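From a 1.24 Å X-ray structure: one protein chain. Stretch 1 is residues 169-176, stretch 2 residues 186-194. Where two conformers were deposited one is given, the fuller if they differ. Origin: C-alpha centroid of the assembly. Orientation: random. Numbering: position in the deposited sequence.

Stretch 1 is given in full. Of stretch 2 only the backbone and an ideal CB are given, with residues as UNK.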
# COMPACT_ATOMS: atom_id res chain seq x y z
N HIS A 169 -10.90 13.42 1.72
CA HIS A 169 -10.93 12.14 1.01
C HIS A 169 -10.14 11.06 1.74
O HIS A 169 -9.21 11.34 2.50
CB HIS A 169 -10.41 12.33 -0.42
CG HIS A 169 -11.22 13.29 -1.25
ND1 HIS A 169 -12.24 12.87 -2.08
CD2 HIS A 169 -11.16 14.63 -1.37
CE1 HIS A 169 -12.79 13.92 -2.66
NE2 HIS A 169 -12.14 15.00 -2.26
N ASP A 170 -10.54 9.82 1.49
CA ASP A 170 -9.88 8.62 2.02
C ASP A 170 -9.45 7.82 0.78
O ASP A 170 -10.28 7.17 0.14
CB ASP A 170 -10.92 7.84 2.86
CG ASP A 170 -10.38 6.56 3.48
OD1 ASP A 170 -9.32 6.04 3.05
OD2 ASP A 170 -11.06 6.03 4.40
N TYR A 171 -8.17 7.93 0.44
CA TYR A 171 -7.62 7.37 -0.81
C TYR A 171 -6.54 6.34 -0.53
O TYR A 171 -5.78 6.45 0.43
CB TYR A 171 -6.97 8.49 -1.63
CG TYR A 171 -7.89 9.44 -2.36
CD1 TYR A 171 -8.93 8.98 -3.16
CD2 TYR A 171 -7.64 10.82 -2.33
CE1 TYR A 171 -9.73 9.88 -3.88
CE2 TYR A 171 -8.43 11.71 -3.05
CZ TYR A 171 -9.46 11.23 -3.82
OH TYR A 171 -10.24 12.13 -4.54
N VAL A 172 -6.45 5.34 -1.41
CA VAL A 172 -5.26 4.50 -1.50
C VAL A 172 -4.85 4.52 -2.97
O VAL A 172 -5.69 4.33 -3.86
CB VAL A 172 -5.53 3.05 -1.04
CG1 VAL A 172 -4.36 2.14 -1.41
CG2 VAL A 172 -5.77 3.02 0.47
N THR A 173 -3.57 4.76 -3.22
CA THR A 173 -3.01 4.67 -4.56
C THR A 173 -2.07 3.48 -4.65
O THR A 173 -1.22 3.27 -3.77
CB THR A 173 -2.29 5.97 -4.97
OG1 THR A 173 -3.26 7.02 -5.05
CG2 THR A 173 -1.57 5.84 -6.32
N LEU A 174 -2.25 2.69 -5.70
CA LEU A 174 -1.37 1.60 -6.06
C LEU A 174 -0.40 2.12 -7.13
O LEU A 174 -0.83 2.67 -8.15
CB LEU A 174 -2.19 0.41 -6.57
CG LEU A 174 -3.38 0.04 -5.68
CD1 LEU A 174 -4.13 -1.13 -6.30
CD2 LEU A 174 -2.92 -0.31 -4.28
N LEU A 175 0.89 1.97 -6.84
CA LEU A 175 1.96 2.61 -7.60
C LEU A 175 2.88 1.56 -8.22
O LEU A 175 3.37 0.68 -7.51
CB LEU A 175 2.77 3.49 -6.64
CG LEU A 175 4.08 4.11 -7.12
CD1 LEU A 175 3.81 5.06 -8.27
CD2 LEU A 175 4.80 4.83 -5.98
N THR A 176 3.14 1.68 -9.52
CA THR A 176 4.12 0.81 -10.17
C THR A 176 4.82 1.56 -11.29
O THR A 176 4.53 2.73 -11.54
CB THR A 176 3.47 -0.50 -10.65
OG1 THR A 176 4.48 -1.46 -10.97
CG2 THR A 176 2.56 -0.28 -11.85
N UNK A 186 5.65 6.36 -14.02
CA UNK A 186 4.96 5.60 -12.98
C UNK A 186 3.46 5.62 -13.26
O UNK A 186 2.92 6.62 -13.73
CB UNK A 186 5.26 6.17 -11.59
N UNK A 187 2.82 4.48 -12.99
CA UNK A 187 1.38 4.33 -13.11
C UNK A 187 0.78 4.41 -11.71
O UNK A 187 1.24 3.71 -10.79
CB UNK A 187 1.01 3.01 -13.80
N UNK A 188 -0.24 5.25 -11.57
CA UNK A 188 -0.94 5.46 -10.30
C UNK A 188 -2.38 5.04 -10.47
O UNK A 188 -3.10 5.65 -11.28
CB UNK A 188 -0.85 6.92 -9.84
N UNK A 189 -2.81 4.05 -9.72
CA UNK A 189 -4.20 3.63 -9.73
C UNK A 189 -4.78 4.03 -8.38
O UNK A 189 -4.43 3.44 -7.36
CB UNK A 189 -4.34 2.13 -9.99
N UNK A 190 -5.62 5.06 -8.37
CA UNK A 190 -6.17 5.60 -7.13
C UNK A 190 -7.57 5.09 -6.91
O UNK A 190 -8.41 5.16 -7.82
CB UNK A 190 -6.16 7.13 -7.15
N UNK A 191 -7.85 4.63 -5.69
CA UNK A 191 -9.22 4.31 -5.28
C UNK A 191 -9.66 5.15 -4.10
O UNK A 191 -8.84 5.53 -3.27
CB UNK A 191 -9.34 2.83 -4.93
N UNK A 192 -10.97 5.44 -4.04
CA UNK A 192 -11.55 6.05 -2.84
C UNK A 192 -12.24 5.00 -2.00
O UNK A 192 -12.76 4.00 -2.52
CB UNK A 192 -12.54 7.16 -3.21
N UNK A 193 -12.27 5.25 -0.70
CA UNK A 193 -12.88 4.33 0.24
C UNK A 193 -14.38 4.22 -0.03
O UNK A 193 -15.04 5.23 -0.32
CB UNK A 193 -12.62 4.78 1.68
N UNK A 194 -14.92 3.00 0.05
CA UNK A 194 -16.36 2.78 -0.05
C UNK A 194 -16.82 1.89 1.10
O UNK A 194 -16.01 1.18 1.71
CB UNK A 194 -16.72 2.15 -1.40

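Stretch 2 runs antiparallel to strand 170-176, with N-to-C directions 160° apart; as in any extended strand, successive side chains alternate, here between the face of Y171, T173 and L175 and the face of V172, L174 and T176.

At position 186 the ideal CB points sideways, 3.5 Å from T176 O and 3.8 Å from L175 CD1. An aliphatic first segment would suit that methyl; the chain beyond could be apolar, polar or charged. The residue is R186; its CB touches L175 CD1, and its guanidinium is hydrogen-bonded elsewhere in the structure.

Position 187 pairs with T176 through two backbone hydrogen bonds, N of 187 to T176 O (2.8 Å) and T176 N to O of 187 (3.1 Å). Its ideal CB lies 4.1 Å from T176 CG2, a methyl that suits any aliphatic residue. L187 is found.

Position 188 shares the face of T173 and L175, its ideal CB 3.8 Å from T173 CG2 and 5.3 Å from L175 CD1. A branched apolar chain could reach both methyls. L188 does so: its CB lies near T173 CG2 and its CD2 a tight 3.1 Å from CD1 of L175, which was deposited in two conformers.

Position 189 lies opposite L174 in a hydrogen-bonded pair, and extended backbone angles (-111/108) together with the apolar neighbour favour a beta-branched or other aliphatic residue. V189 fits, its CB 4.4 Å from L174 CB.

Position 190 sits beside T173, its ideal CB 3.6 Å from T173 OG1, with the Y171 ring further along. A long chain could cross the ring; lysine, arginine, methionine or glutamine would all be plausible. R190 lays its guanidinium flat on Y171, centres 4.0 Å apart and planes at 10°. The cation is off-centre, while R190 CD sits over the ring face, 3.7 Å from the Y171 ring centroid.

At 191, paired with V172, phi/psi of -119/148 would admit any ordinary residue. The residue is G191, whose N donates to V172 O (2.8 Å) and whose O accepts from V172 N (3.0 Å).

Position 192 has its ideal CB 4.0 Å from Y171 CE1, so a modest contact with almost any side chain is possible. H192 CB lies 3.9 Å from Y171 CE1, but the side chain's end leads away, and ND1 makes a weak bond to the backbone O of 193.

Position 193 points toward stretch 1, its ideal CB 3.4 Å from D170 OD2; that carboxylate invites a donor or a cation. R193 NH1 forms a salt bridge with D170 OD2 (3.1 Å).

Position 194 is beyond reach and unconstrained here; it is I194.

Stretch 2, residues 186-194: RLLVRGHRI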
# COMPACT_ATOMS: atom_id res chain seq x y z
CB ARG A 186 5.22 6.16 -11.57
CG ARG A 186 6.71 6.35 -11.25
CD ARG A 186 7.46 5.04 -11.13
NE ARG A 186 8.89 5.23 -10.89
CZ ARG A 186 9.86 5.02 -11.77
NH1 ARG A 186 9.58 4.63 -13.01
NH2 ARG A 186 11.13 5.22 -11.41
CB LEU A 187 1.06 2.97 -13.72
CG LEU A 187 -0.42 2.63 -13.91
CD1 LEU A 187 -1.02 3.51 -14.97
CD2 LEU A 187 -0.61 1.16 -14.29
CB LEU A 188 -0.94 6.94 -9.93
CG LEU A 188 0.37 7.65 -9.66
CD1 LEU A 188 0.15 9.03 -9.09
CD2 LEU A 188 1.28 6.84 -8.80
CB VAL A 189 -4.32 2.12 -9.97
CG1 VAL A 189 -5.77 1.67 -9.81
CG2 VAL A 189 -3.79 1.76 -11.36
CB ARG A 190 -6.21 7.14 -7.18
CG ARG A 190 -6.61 7.77 -5.86
CD ARG A 190 -6.70 9.27 -5.99
NE ARG A 190 -7.87 9.68 -6.76
CZ ARG A 190 -8.15 10.94 -7.06
NH1 ARG A 190 -7.30 11.91 -6.75
NH2 ARG A 190 -9.27 11.23 -7.73
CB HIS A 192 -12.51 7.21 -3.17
CG HIS A 192 -13.67 6.83 -4.03
ND1 HIS A 192 -14.77 6.13 -3.58
CD2 HIS A 192 -13.90 7.09 -5.34
CE1 HIS A 192 -15.62 5.97 -4.58
NE2 HIS A 192 -15.11 6.54 -5.66
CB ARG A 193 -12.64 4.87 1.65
CG ARG A 193 -13.14 3.99 2.77
CD ARG A 193 -12.25 2.78 3.01
NE ARG A 193 -12.75 1.99 4.13
CZ ARG A 193 -12.52 2.27 5.41
NH1 ARG A 193 -11.74 3.31 5.73
NH2 ARG A 193 -13.03 1.51 6.36
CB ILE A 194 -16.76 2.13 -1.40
CG1 ILE A 194 -16.11 0.75 -1.58
CG2 ILE A 194 -16.42 3.07 -2.55
CD1 ILE A 194 -16.61 -0.02 -2.81
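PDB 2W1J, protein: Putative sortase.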